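Local coordinates for protein separin (Saccharomyces cerevisiae, PDB 5U1T) that cleaves the cohesin subunit SCC1 at the onset of anaphase as a caspase-like cysteine protease and is held inactive by securin for most of the cell cycle, at residues 409-414 with 442-447; 353-358 with 369-374; 483-488 with 511-516; 106-111 with 421-426. All blocks are in the same frame, centred on the assembly; numbering follows the deposited sequence.

Interaction 1. Residues 409-414 with 442-447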
# COMPACT_ATOMS: atom_id res chain seq x y z
N SER A 409 -18.93 -4.64 -49.51
CA SER A 409 -20.01 -5.58 -49.79
C SER A 409 -19.62 -7.00 -49.44
O SER A 409 -20.37 -7.70 -48.76
CB SER A 409 -20.43 -5.50 -51.25
OG SER A 409 -21.01 -4.24 -51.52
N PHE A 410 -18.45 -7.43 -49.89
CA PHE A 410 -17.96 -8.75 -49.51
C PHE A 410 -17.78 -8.90 -48.00
O PHE A 410 -18.05 -9.97 -47.45
CB PHE A 410 -16.64 -9.05 -50.23
CG PHE A 410 -16.83 -9.64 -51.58
CD1 PHE A 410 -16.98 -11.01 -51.73
CD2 PHE A 410 -16.88 -8.82 -52.70
CE1 PHE A 410 -17.16 -11.56 -53.00
CE2 PHE A 410 -17.07 -9.37 -53.97
CZ PHE A 410 -17.21 -10.74 -54.12
N LEU A 411 -17.34 -7.84 -47.33
CA LEU A 411 -17.08 -7.92 -45.90
C LEU A 411 -18.40 -8.05 -45.16
O LEU A 411 -18.52 -8.86 -44.24
CB LEU A 411 -16.30 -6.71 -45.40
CG LEU A 411 -15.91 -6.76 -43.92
CD1 LEU A 411 -15.04 -7.97 -43.68
CD2 LEU A 411 -15.21 -5.49 -43.48
N LEU A 412 -19.39 -7.26 -45.57
CA LEU A 412 -20.72 -7.41 -45.00
C LEU A 412 -21.22 -8.83 -45.26
O LEU A 412 -21.80 -9.46 -44.38
CB LEU A 412 -21.69 -6.38 -45.57
CG LEU A 412 -21.64 -4.99 -44.93
CD1 LEU A 412 -22.42 -3.98 -45.75
CD2 LEU A 412 -22.16 -5.04 -43.51
N LYS A 413 -20.95 -9.35 -46.45
CA LYS A 413 -21.38 -10.71 -46.75
C LYS A 413 -20.63 -11.71 -45.87
O LYS A 413 -21.18 -12.72 -45.42
CB LYS A 413 -21.19 -11.03 -48.23
CG LYS A 413 -22.21 -12.04 -48.75
CD LYS A 413 -21.84 -12.61 -50.10
CE LYS A 413 -22.91 -13.60 -50.62
NZ LYS A 413 -23.18 -14.70 -49.62
N THR A 414 -19.36 -11.42 -45.61
CA THR A 414 -18.54 -12.26 -44.75
C THR A 414 -19.05 -12.30 -43.31
O THR A 414 -19.29 -13.38 -42.76
CB THR A 414 -17.08 -11.77 -44.77
OG1 THR A 414 -16.56 -11.88 -46.10
CG2 THR A 414 -16.21 -12.59 -43.78
N ILE A 442 -13.37 -6.19 -38.64
CA ILE A 442 -13.46 -4.78 -38.28
C ILE A 442 -12.19 -4.06 -38.66
O ILE A 442 -12.23 -3.02 -39.31
CB ILE A 442 -13.75 -4.59 -36.79
CG1 ILE A 442 -15.15 -5.11 -36.47
CG2 ILE A 442 -13.67 -3.12 -36.42
CD1 ILE A 442 -15.46 -5.18 -35.01
N SER A 443 -11.06 -4.66 -38.32
CA SER A 443 -9.77 -4.14 -38.72
C SER A 443 -9.65 -3.96 -40.23
O SER A 443 -8.99 -3.03 -40.69
CB SER A 443 -8.67 -5.08 -38.24
OG SER A 443 -8.69 -5.14 -36.82
N SER A 444 -10.30 -4.82 -41.01
CA SER A 444 -10.14 -4.79 -42.46
C SER A 444 -11.09 -3.79 -43.13
O SER A 444 -10.87 -3.39 -44.28
CB SER A 444 -10.35 -6.20 -43.04
OG SER A 444 -11.63 -6.71 -42.73
N ALA A 445 -12.12 -3.36 -42.40
CA ALA A 445 -13.12 -2.45 -42.95
C ALA A 445 -12.50 -1.13 -43.39
O ALA A 445 -11.59 -0.61 -42.73
CB ALA A 445 -14.23 -2.20 -41.93
N GLN A 446 -13.03 -0.57 -44.48
CA GLN A 446 -12.43 0.54 -45.21
C GLN A 446 -12.56 1.94 -44.63
O GLN A 446 -11.96 2.87 -45.16
CB GLN A 446 -13.04 0.61 -46.61
CG GLN A 446 -13.34 -0.73 -47.21
CD GLN A 446 -12.11 -1.35 -47.81
OE1 GLN A 446 -11.02 -1.27 -47.26
NE2 GLN A 446 -12.27 -1.94 -48.95
N SER A 447 -13.38 2.12 -43.61
CA SER A 447 -13.59 3.45 -43.06
C SER A 447 -14.13 3.33 -41.67
O SER A 447 -14.39 2.22 -41.21
CB SER A 447 -14.54 4.29 -43.93
OG SER A 447 -15.90 4.03 -43.62
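Leu411 meets Ser444 and Ala445 without any aromatic ring between them. The flat groups close by are Phe410, whose ring is turned to another side of its helix and meets Phe405 edge-to-face, and the Phe410 carbonyl. Thr414 N and Thr414 OG1 approach Phe410 O from opposite faces of its carbonyl plane, with OG1 40° out of the plane and 2.8 Å from the oxygen.

Leu411 reaches across with both methyls. CG lies anti to the backbone N (chi1 -176°), which carries the fork toward the end of helix 431-444. Leu411 CD2 rests on Ala445, 3.7 Å from its CA and 3.8 Å from its CB, where the chain leaves helical geometry. Leu411 CD1 lies 3.8 Å from Ser444 OG. That hydroxyl is hydrogen-bonded to Phe441 O, engaged in its own helix while the methyl packs against it.

Helices 408-425 and 431-444 run roughly antiparallel as a helical hairpin, the start of one packing on the end of the other. Ile454 of helix 448-458 and Phe441 also surround Leu411, and Ser444 packs on the second protein chain. With no hydrogen bond or charge spanning them, the two segments are joined by van der Waals contact alone.

Interaction 2. Residues 353-358 with 369-374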
# COMPACT_ATOMS: atom_id res chain seq x y z
N ILE A 353 -10.28 -24.30 -53.12
CA ILE A 353 -8.87 -23.95 -53.09
C ILE A 353 -8.58 -23.19 -54.39
O ILE A 353 -7.82 -22.23 -54.41
CB ILE A 353 -7.93 -25.18 -52.94
CG1 ILE A 353 -7.52 -25.41 -51.48
CG2 ILE A 353 -6.66 -24.99 -53.73
CD1 ILE A 353 -8.65 -25.73 -50.53
N TYR A 354 -9.23 -23.62 -55.46
CA TYR A 354 -9.09 -22.97 -56.76
C TYR A 354 -9.53 -21.51 -56.73
O TYR A 354 -8.81 -20.62 -57.20
CB TYR A 354 -9.89 -23.71 -57.83
CG TYR A 354 -9.93 -22.98 -59.16
CD1 TYR A 354 -8.77 -22.79 -59.90
CD2 TYR A 354 -11.12 -22.49 -59.67
CE1 TYR A 354 -8.80 -22.13 -61.12
CE2 TYR A 354 -11.16 -21.82 -60.89
CZ TYR A 354 -9.99 -21.65 -61.61
OH TYR A 354 -10.01 -20.99 -62.82
N ILE A 355 -10.72 -21.28 -56.19
CA ILE A 355 -11.27 -19.94 -56.10
C ILE A 355 -10.35 -19.04 -55.30
O ILE A 355 -9.97 -17.96 -55.74
CB ILE A 355 -12.63 -19.94 -55.44
CG1 ILE A 355 -13.62 -20.81 -56.21
CG2 ILE A 355 -13.16 -18.56 -55.36
CD1 ILE A 355 -14.85 -21.09 -55.39
N ASN A 356 -10.01 -19.50 -54.10
CA ASN A 356 -9.18 -18.71 -53.20
C ASN A 356 -7.86 -18.28 -53.85
O ASN A 356 -7.41 -17.14 -53.69
CB ASN A 356 -8.90 -19.51 -51.94
CG ASN A 356 -8.24 -18.67 -50.87
OD1 ASN A 356 -8.46 -17.46 -50.81
ND2 ASN A 356 -7.43 -19.30 -50.03
N SER A 357 -7.26 -19.20 -54.60
CA SER A 357 -5.96 -18.98 -55.19
C SER A 357 -5.99 -17.95 -56.31
O SER A 357 -4.98 -17.33 -56.63
CB SER A 357 -5.40 -20.29 -55.73
OG SER A 357 -5.52 -21.31 -54.76
N ASN A 358 -7.16 -17.76 -56.90
CA ASN A 358 -7.28 -16.86 -58.04
C ASN A 358 -8.15 -15.65 -57.77
O ASN A 358 -8.74 -15.09 -58.69
CB ASN A 358 -7.84 -17.62 -59.24
CG ASN A 358 -6.79 -18.45 -59.94
OD1 ASN A 358 -7.07 -19.54 -60.43
ND2 ASN A 358 -5.56 -17.93 -59.99
N ALA A 369 -19.04 -10.59 -59.29
CA ALA A 369 -20.38 -11.07 -59.02
C ALA A 369 -20.46 -12.59 -59.16
O ALA A 369 -21.11 -13.26 -58.36
CB ALA A 369 -21.37 -10.41 -59.95
N LEU A 370 -19.79 -13.12 -60.18
CA LEU A 370 -19.74 -14.57 -60.41
C LEU A 370 -19.15 -15.26 -59.18
O LEU A 370 -19.61 -16.33 -58.76
CB LEU A 370 -18.92 -14.90 -61.65
CG LEU A 370 -19.66 -15.07 -62.97
CD1 LEU A 370 -18.69 -15.08 -64.13
CD2 LEU A 370 -20.47 -16.36 -62.95
N LEU A 371 -18.12 -14.63 -58.63
CA LEU A 371 -17.44 -15.15 -57.46
C LEU A 371 -18.38 -15.18 -56.27
O LEU A 371 -18.46 -16.19 -55.58
CB LEU A 371 -16.20 -14.31 -57.16
CG LEU A 371 -15.49 -14.53 -55.83
CD1 LEU A 371 -15.29 -15.99 -55.58
CD2 LEU A 371 -14.16 -13.83 -55.84
N SER A 372 -19.10 -14.09 -56.03
CA SER A 372 -19.98 -14.01 -54.88
C SER A 372 -21.06 -15.06 -54.97
O SER A 372 -21.43 -15.68 -53.97
CB SER A 372 -20.63 -12.64 -54.76
OG SER A 372 -21.62 -12.67 -53.74
N GLU A 373 -21.55 -15.27 -56.17
CA GLU A 373 -22.59 -16.25 -56.41
C GLU A 373 -22.09 -17.68 -56.15
O GLU A 373 -22.77 -18.46 -55.48
CB GLU A 373 -23.13 -16.11 -57.83
CG GLU A 373 -24.13 -17.18 -58.23
CD GLU A 373 -24.63 -16.98 -59.65
OE1 GLU A 373 -24.28 -15.95 -60.26
OE2 GLU A 373 -25.37 -17.86 -60.17
N LEU A 374 -20.92 -18.01 -56.69
CA LEU A 374 -20.36 -19.34 -56.48
C LEU A 374 -20.13 -19.59 -54.98
O LEU A 374 -20.42 -20.67 -54.47
CB LEU A 374 -19.06 -19.50 -57.28
CG LEU A 374 -18.33 -20.84 -57.13
CD1 LEU A 374 -19.23 -22.02 -57.45
CD2 LEU A 374 -17.10 -20.86 -58.02
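Ile355 lies between Leu371 and Leu374, and all the contact between the two segments is apolar. Its two branches divide the work. With chi1 at -59°, Ile355 CG2 stands anti to the backbone N and touches Leu371 CD1 at 3.3 Å, while the longer arm turns to the other leucine: Ile355 CD1 is 3.5 Å from Leu374 CD2, and CG1 of Ile355 is 3.9 Å from that same methyl. The two leucines, three residues apart on their helix, share one conformation, and the isoleucine crosses each of them at a slant. All three side chains are buried.

No hydrogen bond crosses between the segments. The last turn of helix 342-357 closes with Asn358 N on Ile355 O at 3.0 Å, and Ile353 O accepts from the backbone Ser357 N. Two side chains bond to other helices: Tyr354 OH to Thr322 OG1 and Asn356 OD1 to Asn400 ND2.

The two segments run antiparallel, as the facing parts of a helical hairpin made by helices 342-357 and 365-384. Helix 319-336 continues the packing beyond Leu374 through Leu326 and Val327, helix 388-404 meets Ile355 with Val397, and Phe405 closes on Leu371.

Interaction 3. Residues 483-488 with 511-516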
# COMPACT_ATOMS: atom_id res chain seq x y z
N HIS A 483 -11.78 -6.50 -27.79
CA HIS A 483 -11.23 -6.86 -29.10
C HIS A 483 -11.82 -6.12 -30.29
O HIS A 483 -11.25 -6.14 -31.38
CB HIS A 483 -11.39 -8.36 -29.34
CG HIS A 483 -10.67 -9.22 -28.35
ND1 HIS A 483 -9.48 -9.87 -28.64
CD2 HIS A 483 -10.96 -9.55 -27.07
CE1 HIS A 483 -9.08 -10.55 -27.58
NE2 HIS A 483 -9.96 -10.37 -26.61
N CYS A 484 -12.97 -5.47 -30.09
CA CYS A 484 -13.74 -4.93 -31.20
C CYS A 484 -14.18 -3.49 -31.01
O CYS A 484 -13.91 -2.65 -31.86
CB CYS A 484 -14.98 -5.80 -31.47
SG CYS A 484 -14.62 -7.45 -32.12
N PHE A 485 -14.86 -3.20 -29.90
CA PHE A 485 -15.42 -1.87 -29.66
C PHE A 485 -14.35 -0.79 -29.64
O PHE A 485 -14.54 0.28 -30.19
CB PHE A 485 -16.20 -1.87 -28.34
CG PHE A 485 -16.74 -0.53 -27.96
CD1 PHE A 485 -17.89 -0.04 -28.54
CD2 PHE A 485 -16.10 0.24 -27.00
CE1 PHE A 485 -18.39 1.19 -28.18
CE2 PHE A 485 -16.59 1.47 -26.63
CZ PHE A 485 -17.73 1.96 -27.22
N THR A 486 -13.22 -1.09 -29.02
CA THR A 486 -12.12 -0.13 -28.85
C THR A 486 -11.47 0.28 -30.18
O THR A 486 -10.87 1.35 -30.29
CB THR A 486 -11.05 -0.71 -27.95
OG1 THR A 486 -10.65 -1.99 -28.48
CG2 THR A 486 -11.58 -0.89 -26.52
N ARG A 487 -11.61 -0.58 -31.18
CA ARG A 487 -11.16 -0.28 -32.54
C ARG A 487 -12.07 0.71 -33.27
O ARG A 487 -11.73 1.19 -34.34
CB ARG A 487 -11.09 -1.57 -33.36
CG ARG A 487 -10.38 -2.66 -32.63
CD ARG A 487 -10.32 -3.90 -33.46
NE ARG A 487 -9.10 -3.95 -34.27
CZ ARG A 487 -7.90 -4.23 -33.77
NH1 ARG A 487 -7.76 -4.46 -32.46
NH2 ARG A 487 -6.84 -4.26 -34.58
N LEU A 488 -13.22 1.01 -32.69
CA LEU A 488 -14.16 1.89 -33.38
C LEU A 488 -13.84 3.33 -33.12
O LEU A 488 -14.29 4.21 -33.85
CB LEU A 488 -15.59 1.59 -32.97
CG LEU A 488 -16.02 0.16 -33.24
CD1 LEU A 488 -17.36 -0.03 -32.59
CD2 LEU A 488 -16.06 -0.10 -34.73
N SER A 511 -16.90 1.45 -20.79
CA SER A 511 -16.37 2.53 -21.61
C SER A 511 -16.13 3.79 -20.79
O SER A 511 -16.61 3.94 -19.66
CB SER A 511 -17.32 2.84 -22.78
OG SER A 511 -18.36 3.72 -22.39
N SER A 512 -15.39 4.72 -21.38
CA SER A 512 -15.12 6.01 -20.75
C SER A 512 -15.91 7.11 -21.43
O SER A 512 -15.65 8.29 -21.21
CB SER A 512 -13.63 6.34 -20.79
OG SER A 512 -13.22 6.63 -22.13
N ILE A 513 -16.86 6.73 -22.29
CA ILE A 513 -17.68 7.70 -23.00
C ILE A 513 -18.52 8.48 -22.01
O ILE A 513 -19.07 7.90 -21.09
CB ILE A 513 -18.57 7.01 -24.05
CG1 ILE A 513 -17.69 6.24 -25.05
CG2 ILE A 513 -19.47 8.02 -24.74
CD1 ILE A 513 -18.45 5.49 -26.13
N GLU A 514 -18.60 9.79 -22.20
CA GLU A 514 -19.14 10.69 -21.20
C GLU A 514 -20.62 10.52 -20.86
O GLU A 514 -20.96 10.06 -19.76
CB GLU A 514 -18.89 12.14 -21.63
CG GLU A 514 -17.40 12.55 -21.64
CD GLU A 514 -17.16 13.99 -22.15
OE1 GLU A 514 -18.12 14.62 -22.67
OE2 GLU A 514 -15.99 14.48 -22.02
N ASN A 515 -21.51 10.90 -21.79
CA ASN A 515 -22.95 10.93 -21.48
C ASN A 515 -23.75 9.76 -22.02
O ASN A 515 -24.42 9.86 -23.05
CB ASN A 515 -23.58 12.22 -22.01
CG ASN A 515 -22.91 13.46 -21.45
OD1 ASN A 515 -22.39 14.29 -22.21
ND2 ASN A 515 -22.92 13.60 -20.13
N ILE A 516 -23.72 8.66 -21.30
CA ILE A 516 -24.55 7.52 -21.62
C ILE A 516 -25.94 7.72 -21.02
O ILE A 516 -26.06 8.10 -19.87
CB ILE A 516 -23.91 6.24 -21.11
CG1 ILE A 516 -22.63 5.99 -21.91
CG2 ILE A 516 -24.85 5.08 -21.26
CD1 ILE A 516 -21.53 5.45 -21.07
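The ring of Phe485 reaches from helix 470-485 to Ile513 and Ser511, in the loop that follows helix 501-509. Ile513 CD1 sits at the rim of the ring, in its plane, 3.8 Å from Phe485 CZ. Ser511 contributes only its CB, which lies obliquely to the ring, 4.2 Å from Phe485 CE2. Both contacts therefore fall at the far end of the phenylalanine, which its first torsion (chi1 176°) extends away from the helix toward the loop.

Around the ring, Phe481, one turn earlier, meets it with planes at about 25°, and Leu507, Ile490 and Phe496 also pack on it. Ile490 touches Ile513 as well, so the two partners share a neighbour. Behind the ring the chain keeps helical torsions, with Leu488 N bonded to Phe485 O at 2.9 Å.

On the loop side, Ser511 OG turns to its own neighbourhood: it is hydrogen-bonded to Tyr508 O, and Ile513 N approaches it in a weak bond of 3.4 Å, at an angle of 153°, consistent with a loose ST turn. Farther out, Arg533 NH2 bonds to both Ser511 O and Ile513 O, tying the backbone on either side of Ser512 to helix 523-533.

The chemistry is thus divided: a hydrocarbon patch joins helix and loop, while the bonds from Ser511 OG to Tyr508 O of helix 501-509 and from Arg533 hold the backbone that presents Ser511 and Ile513 to the phenylalanine, the bond within the loop being weak.

Interaction 4. Residues 106-111 with 421-426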
# COMPACT_ATOMS: atom_id res chain seq x y z
N ASN A 106 -36.47 -13.54 -34.58
CA ASN A 106 -35.35 -14.05 -35.37
C ASN A 106 -34.44 -12.93 -35.86
O ASN A 106 -34.90 -11.82 -36.11
CB ASN A 106 -35.85 -14.84 -36.61
CG ASN A 106 -36.69 -16.07 -36.26
OD1 ASN A 106 -36.15 -17.15 -36.06
ND2 ASN A 106 -38.01 -15.91 -36.19
N LEU A 107 -33.15 -13.22 -36.04
CA LEU A 107 -32.28 -12.24 -36.66
C LEU A 107 -32.76 -11.96 -38.06
O LEU A 107 -33.06 -10.82 -38.43
CB LEU A 107 -30.83 -12.70 -36.70
CG LEU A 107 -29.95 -11.60 -37.31
CD1 LEU A 107 -29.91 -10.32 -36.45
CD2 LEU A 107 -28.56 -12.10 -37.66
N PHE A 108 -32.82 -13.03 -38.85
CA PHE A 108 -33.36 -13.00 -40.21
C PHE A 108 -34.75 -12.42 -40.23
O PHE A 108 -35.48 -12.53 -39.25
CB PHE A 108 -33.34 -14.40 -40.81
CG PHE A 108 -32.10 -15.18 -40.45
CD1 PHE A 108 -30.95 -15.07 -41.21
CD2 PHE A 108 -32.06 -15.98 -39.31
CE1 PHE A 108 -29.81 -15.77 -40.86
CE2 PHE A 108 -30.95 -16.67 -38.99
CZ PHE A 108 -29.82 -16.56 -39.76
N GLN A 109 -35.10 -11.79 -41.34
CA GLN A 109 -36.40 -11.16 -41.48
C GLN A 109 -37.12 -11.75 -42.67
O GLN A 109 -36.49 -12.22 -43.61
CB GLN A 109 -36.25 -9.65 -41.64
CG GLN A 109 -35.69 -8.99 -40.39
CD GLN A 109 -36.65 -9.07 -39.22
OE1 GLN A 109 -36.46 -9.87 -38.29
NE2 GLN A 109 -37.70 -8.24 -39.26
N ALA A 110 -38.45 -11.77 -42.62
CA ALA A 110 -39.22 -12.32 -43.73
C ALA A 110 -40.15 -11.25 -44.26
O ALA A 110 -40.66 -10.42 -43.49
CB ALA A 110 -39.99 -13.56 -43.29
N HIS A 111 -40.38 -11.25 -45.56
CA HIS A 111 -41.40 -10.36 -46.09
C HIS A 111 -42.25 -11.08 -47.13
O HIS A 111 -42.85 -10.45 -48.01
CB HIS A 111 -40.77 -9.08 -46.64
CG HIS A 111 -39.54 -9.29 -47.46
ND1 HIS A 111 -38.27 -9.09 -46.96
CD2 HIS A 111 -39.39 -9.65 -48.76
CE1 HIS A 111 -37.39 -9.34 -47.92
NE2 HIS A 111 -38.04 -9.69 -49.02
N ASN A 421 -23.57 -19.05 -39.37
CA ASN A 421 -22.91 -20.21 -38.82
C ASN A 421 -23.05 -20.29 -37.32
O ASN A 421 -23.27 -21.34 -36.75
CB ASN A 421 -21.44 -20.10 -39.15
CG ASN A 421 -20.66 -21.24 -38.61
OD1 ASN A 421 -21.20 -22.13 -38.00
ND2 ASN A 421 -19.38 -21.22 -38.82
N VAL A 422 -22.87 -19.16 -36.68
CA VAL A 422 -22.99 -19.06 -35.24
C VAL A 422 -24.38 -19.51 -34.83
O VAL A 422 -24.53 -20.33 -33.93
CB VAL A 422 -22.74 -17.64 -34.72
CG1 VAL A 422 -23.14 -17.56 -33.27
CG2 VAL A 422 -21.29 -17.25 -34.89
N LEU A 423 -25.40 -18.97 -35.50
CA LEU A 423 -26.78 -19.27 -35.14
C LEU A 423 -27.09 -20.73 -35.39
O LEU A 423 -27.81 -21.38 -34.62
CB LEU A 423 -27.72 -18.38 -35.92
CG LEU A 423 -27.76 -16.96 -35.37
CD1 LEU A 423 -28.65 -16.06 -36.21
CD2 LEU A 423 -28.25 -17.02 -33.94
N ILE A 424 -26.51 -21.26 -36.46
CA ILE A 424 -26.71 -22.64 -36.83
C ILE A 424 -25.91 -23.59 -35.94
O ILE A 424 -26.46 -24.58 -35.48
CB ILE A 424 -26.32 -22.88 -38.31
CG1 ILE A 424 -27.16 -21.99 -39.22
CG2 ILE A 424 -26.49 -24.33 -38.67
CD1 ILE A 424 -27.12 -22.41 -40.67
N SER A 425 -24.62 -23.31 -35.72
CA SER A 425 -23.78 -24.14 -34.84
C SER A 425 -24.29 -24.17 -33.41
O SER A 425 -24.22 -25.21 -32.74
CB SER A 425 -22.33 -23.66 -34.82
OG SER A 425 -21.66 -23.95 -36.03
N ASN A 426 -24.78 -23.03 -32.93
CA ASN A 426 -25.45 -22.95 -31.64
C ASN A 426 -24.54 -23.41 -30.51
O ASN A 426 -24.95 -24.16 -29.63
CB ASN A 426 -26.73 -23.80 -31.66
CG ASN A 426 -27.66 -23.49 -30.50
OD1 ASN A 426 -28.69 -24.15 -30.35
ND2 ASN A 426 -27.31 -22.50 -29.68
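Leu107 and Phe108, in an irregular connection between helices 91-103 and 113-117, pack on Leu423 in the last turn of helix 408-425. This is loop-to-helix packing within the helical domain. The loop bends once, Leu107 having helical torsions, and is then extended from Phe108 through Ala110. Leu107 and Leu423 face each other with their CA atoms 9.1 Å apart. Past Ser425 the chain leaves the helix at Asn426, whose phi is positive (59°) and whose N still bonds to Val422 O at 2.9 Å.

A single methyl makes the contact. Leu423 CD1 lies 3.7 Å from Phe108 CE2 and 3.8 Å from Phe108 CZ, obliquely to the ring, and 4.0 Å from Leu107 CB. The leucine and the phenylalanine come from opposite directions, Leu423 with an extended second torsion (chi2 177°) that carries CD1 outward. Burial is graded across the joint: Leu423 is buried, Leu107 partly exposed and Phe108 exposed, so solvent reaches the aromatic side.

The same helix face continues one turn back, where Ile419 meets Leu107 and Ser420 meets Phe108. The loop is held on its other flank by Asn106, whose amide bonds to Phe102 O, Tyr128 OH and Asn125 ND2. Residues more than 300 positions apart are thereby brought together. On the helix, a side-chain bond spans one turn: Ser425 OG donates to Asn421 OD1 at 2.7 Å, tilted 15° from the amide carbonyl plane.

All four contacts are small and largely apolar, with no hydrogen bond between their segments. Interactions 1, 2 and 3 are buried, whereas interaction 4 is only partly so and has an exposed phenylalanine. Interactions 1 and 4 share helix 408-425, using opposite ends of it with centres about 20 Å apart. Interaction 1 touches two others: Phe410 and Lys413 pack on Ser372 of interaction 2, and Ile442 on Cys484 of interaction 3. Interactions 1 and 2 each join consecutive helices, interaction 2 with aliphatic groups alone; interactions 3 and 4 join a helix to a loop through a phenylalanine, on the helix in interaction 3 and on the loop in interaction 4, which alone bridges distant sequence.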